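Local coordinates for malonyl acyl carrier protein transacylase (PDB 3IM8) that probably transfers the malonyl group from malonyl-CoA to holo-acyl carrier protein, the step that supplies malonyl units for fatty acid synthesis, at residues 118-123 with 203-209. Residue numbers count along the deposited sequence, not the author numbering.
Sequences YMEEAA and LEPASQK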
ATOM      1  N   TYR A 118       9.188   3.554 -12.411  1.00 26.88           N
ATOM      2  CA  TYR A 118       8.277   4.399 -13.219  1.00 27.45           C
ATOM      3  C   TYR A 118       7.639   5.478 -12.393  1.00 28.45           C
ATOM      4  O   TYR A 118       7.470   6.584 -12.878  1.00 28.17           O
ATOM      5  CB  TYR A 118       7.149   3.608 -13.877  1.00 27.65           C
ATOM      6  CG  TYR A 118       7.589   2.458 -14.787  1.00 28.77           C
ATOM      7  CD1 TYR A 118       6.809   1.300 -14.878  1.00 28.53           C
ATOM      8  CD2 TYR A 118       8.788   2.515 -15.534  1.00 30.87           C
ATOM      9  CE1 TYR A 118       7.189   0.226 -15.686  1.00 29.95           C
ATOM     10  CE2 TYR A 118       9.178   1.443 -16.377  1.00 30.50           C
ATOM     11  CZ  TYR A 118       8.367   0.311 -16.437  1.00 30.82           C
ATOM     12  OH  TYR A 118       8.682  -0.757 -17.224  1.00 29.79           O
ATOM     13  N   MET A 119       7.259   5.157 -11.148  1.00 29.27           N
ATOM     14  CA  MET A 119       6.607   6.125 -10.231  1.00 29.68           C
ATOM     15  C   MET A 119       7.568   7.238  -9.824  1.00 31.68           C
ATOM     16  O   MET A 119       7.187   8.409  -9.809  1.00 32.43           O
ATOM     17  CB  MET A 119       6.021   5.423  -8.993  1.00 28.46           C
ATOM     18  CG  MET A 119       4.802   4.576  -9.351  1.00 26.63           C
ATOM     19  SD  MET A 119       3.945   3.684  -8.024  1.00 23.65           S
ATOM     20  CE  MET A 119       3.330   4.992  -6.994  1.00 24.24           C
ATOM     21  N   GLU A 120       8.798   6.850  -9.472  1.00 34.23           N
ATOM     22  CA  GLU A 120       9.884   7.765  -9.068  1.00 36.37           C
ATOM     23  C   GLU A 120      10.244   8.764 -10.177  1.00 36.76           C
ATOM     24  O   GLU A 120      10.354   9.961  -9.921  1.00 37.11           O
ATOM     25  CB  GLU A 120      11.127   6.944  -8.633  1.00 37.05           C
ATOM     26  CG  GLU A 120      12.371   7.740  -8.103  1.00 40.46           C
ATOM     27  CD  GLU A 120      13.386   6.863  -7.235  1.00 45.31           C
ATOM     28  OE1 GLU A 120      13.676   5.651  -7.551  1.00 43.26           O
ATOM     29  OE2 GLU A 120      13.890   7.428  -6.218  1.00 46.66           O
ATOM     30  N   GLU A 121      10.424   8.275 -11.401  1.00 36.81           N
ATOM     31  CA  GLU A 121      10.765   9.163 -12.529  1.00 37.37           C
ATOM     32  C   GLU A 121       9.601  10.085 -12.893  1.00 35.53           C
ATOM     33  O   GLU A 121       9.797  11.234 -13.186  1.00 35.03           O
ATOM     34  CB  GLU A 121      11.245   8.350 -13.754  1.00 38.90           C
ATOM     35  CG  GLU A 121      10.149   7.653 -14.568  1.00 44.47           C
ATOM     36  CD  GLU A 121      10.652   6.594 -15.585  1.00 50.57           C
ATOM     37  OE1 GLU A 121      10.453   6.815 -16.809  1.00 51.88           O
ATOM     38  OE2 GLU A 121      11.196   5.533 -15.154  1.00 53.08           O
ATOM     39  N   ALA A 122       8.382   9.567 -12.872  1.00 33.61           N
ATOM     40  CA  ALA A 122       7.254  10.346 -13.299  1.00 32.13           C
ATOM     41  C   ALA A 122       6.871  11.358 -12.216  1.00 31.85           C
ATOM     42  O   ALA A 122       6.365  12.431 -12.524  1.00 30.99           O
ATOM     43  CB  ALA A 122       6.082   9.440 -13.650  1.00 32.25           C
ATOM     44  N   ALA A 123       7.120  11.029 -10.945  1.00 31.12           N
ATOM     45  CA  ALA A 123       6.738  11.910  -9.864  1.00 31.38           C
ATOM     46  C   ALA A 123       7.782  11.864  -8.739  1.00 32.21           C
ATOM     47  O   ALA A 123       7.620  11.066  -7.802  1.00 33.42           O
ATOM     48  CB  ALA A 123       5.327  11.526  -9.338  1.00 31.21           C
ATOM     49  N   LEU A 203       0.299  10.888 -12.535  1.00 28.65           N
ATOM     50  CA  LEU A 203       0.997   9.611 -12.717  1.00 29.58           C
ATOM     51  C   LEU A 203       0.613   8.872 -13.980  1.00 30.30           C
ATOM     52  O   LEU A 203       1.058   7.739 -14.193  1.00 30.77           O
ATOM     53  CB  LEU A 203       0.821   8.705 -11.479  1.00 29.99           C
ATOM     54  CG  LEU A 203       1.971   9.055 -10.506  1.00 32.53           C
ATOM     55  CD1 LEU A 203       1.860  10.509  -9.986  1.00 30.26           C
ATOM     56  CD2 LEU A 203       2.055   8.066  -9.367  1.00 36.61           C
ATOM     57  N   GLU A 204      -0.203   9.500 -14.823  1.00 31.71           N
ATOM     58  CA  GLU A 204      -0.640   8.893 -16.098  1.00 33.07           C
ATOM     59  C   GLU A 204       0.537   8.387 -16.949  1.00 33.01           C
ATOM     60  O   GLU A 204       0.504   7.257 -17.407  1.00 32.91           O
ATOM     61  CB  GLU A 204      -1.610   9.823 -16.880  1.00 34.01           C
ATOM     62  CG  GLU A 204      -2.675   9.072 -17.749  1.00 36.79           C
ATOM     63  CD  GLU A 204      -2.080   8.534 -19.053  1.00 39.92           C
ATOM     64  OE1 GLU A 204      -2.655   7.653 -19.711  1.00 42.23           O
ATOM     65  OE2 GLU A 204      -1.002   9.000 -19.437  1.00 42.26           O
ATOM     66  N   PRO A 205       1.600   9.199 -17.120  1.00 33.58           N
ATOM     67  CA  PRO A 205       2.811   8.654 -17.772  1.00 33.63           C
ATOM     68  C   PRO A 205       3.369   7.369 -17.108  1.00 33.65           C
ATOM     69  O   PRO A 205       3.765   6.400 -17.808  1.00 33.43           O
ATOM     70  CB  PRO A 205       3.841   9.803 -17.649  1.00 33.95           C
ATOM     71  CG  PRO A 205       3.003  11.081 -17.558  1.00 33.13           C
ATOM     72  CD  PRO A 205       1.700  10.659 -16.851  1.00 33.74           C
ATOM     73  N   ALA A 206       3.414   7.349 -15.778  1.00 33.02           N
ATOM     74  CA  ALA A 206       3.839   6.140 -15.082  1.00 32.44           C
ATOM     75  C   ALA A 206       2.934   4.950 -15.495  1.00 31.80           C
ATOM     76  O   ALA A 206       3.436   3.867 -15.887  1.00 31.15           O
ATOM     77  CB  ALA A 206       3.864   6.353 -13.539  1.00 31.81           C
ATOM     78  N   SER A 207       1.616   5.174 -15.436  1.00 31.26           N
ATOM     79  CA  SER A 207       0.626   4.115 -15.668  1.00 31.84           C
ATOM     80  C   SER A 207       0.714   3.467 -17.072  1.00 32.05           C
ATOM     81  O   SER A 207       0.366   2.284 -17.244  1.00 31.87           O
ATOM     82  CB  SER A 207      -0.774   4.629 -15.398  1.00 30.95           C
ATOM     83  OG  SER A 207      -1.204   5.408 -16.465  1.00 33.14           O
ATOM     84  N   GLN A 208       1.211   4.242 -18.044  1.00 32.16           N
ATOM     85  CA  GLN A 208       1.406   3.779 -19.440  1.00 32.66           C
ATOM     86  C   GLN A 208       2.526   2.812 -19.549  1.00 30.94           C
ATOM     87  O   GLN A 208       2.421   1.802 -20.257  1.00 30.62           O
ATOM     88  CB  GLN A 208       1.693   4.949 -20.386  1.00 34.04           C
ATOM     89  CG  GLN A 208       0.457   5.719 -20.834  1.00 38.93           C
ATOM     90  CD  GLN A 208      -0.340   4.966 -21.913  1.00 46.83           C
ATOM     91  OE1 GLN A 208      -1.129   4.053 -21.597  1.00 49.24           O
ATOM     92  NE2 GLN A 208      -0.132   5.344 -23.199  1.00 49.43           N
ATOM     93  N   LYS A 209       3.615   3.128 -18.861  1.00 29.21           N
ATOM     94  CA  LYS A 209       4.761   2.255 -18.854  1.00 28.90           C
ATOM     95  C   LYS A 209       4.390   0.973 -18.092  1.00 27.74           C
ATOM     96  O   LYS A 209       4.823  -0.115 -18.454  1.00 26.61           O
ATOM     97  CB  LYS A 209       5.960   2.952 -18.210  1.00 29.68           C
ATOM     98  CG  LYS A 209       6.773   3.945 -19.130  1.00 33.67           C
ATOM     99  CD  LYS A 209       8.174   4.253 -18.534  1.00 37.48           C
ATOM    100  CE  LYS A 209       8.971   5.333 -19.310  1.00 41.37           C
ATOM    101  NZ  LYS A 209       9.345   4.910 -20.735  1.00 44.52           N
TER
HETATM  102  O   HOH W   1       7.271  -0.222 -19.912  1.00 38.07           O
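Two helix ends of the FabD-family acyl transferase domain pack nearly antiparallel here: the last turn of helix 105-122 lies against the first turns of helix 204-215, their segment axes 8.6 Å apart at 150°. Ala206 permits this closeness. Its methyl group faces the other helix, with CB 3.7 Å from Tyr118 O and 3.8 Å from Ala122 CB, where a longer side chain would push the backbones apart; the Tyr118 and Ala206 CA atoms are only 5.1 Å from each other. One turn further along, Lys209 lays its aliphatic part over the Tyr118 ring, a CH-pi contact with CB 3.6 Å from the ring centroid. Its long chain then carries the ammonium outward, where Lys209 NZ stays 4.5 Å from Glu121 OE1, too far for a salt bridge. Tyr118 OH hydrogen-bonds to Thr213, and a water 3.1 Å from Tyr118 OH donates to Lys209 O at 2.9 Å. Toward the interior the contact turns apolar. Leu203, at the N-cap position, packs CD1 3.7 Å from Ala123 CB and CD2 4.1 Å from Met119 CE. The long, unbranched Met119 side chain puts this apolar side beside the predicted active site, about 5 Å from the side chains of Ser90 and His199. Phe198 touches both Met119 and Leu203, while helix 58-78 borders helix 105-122 through Gln62 and Thr58, and Arg59 forms a salt bridge with Glu120.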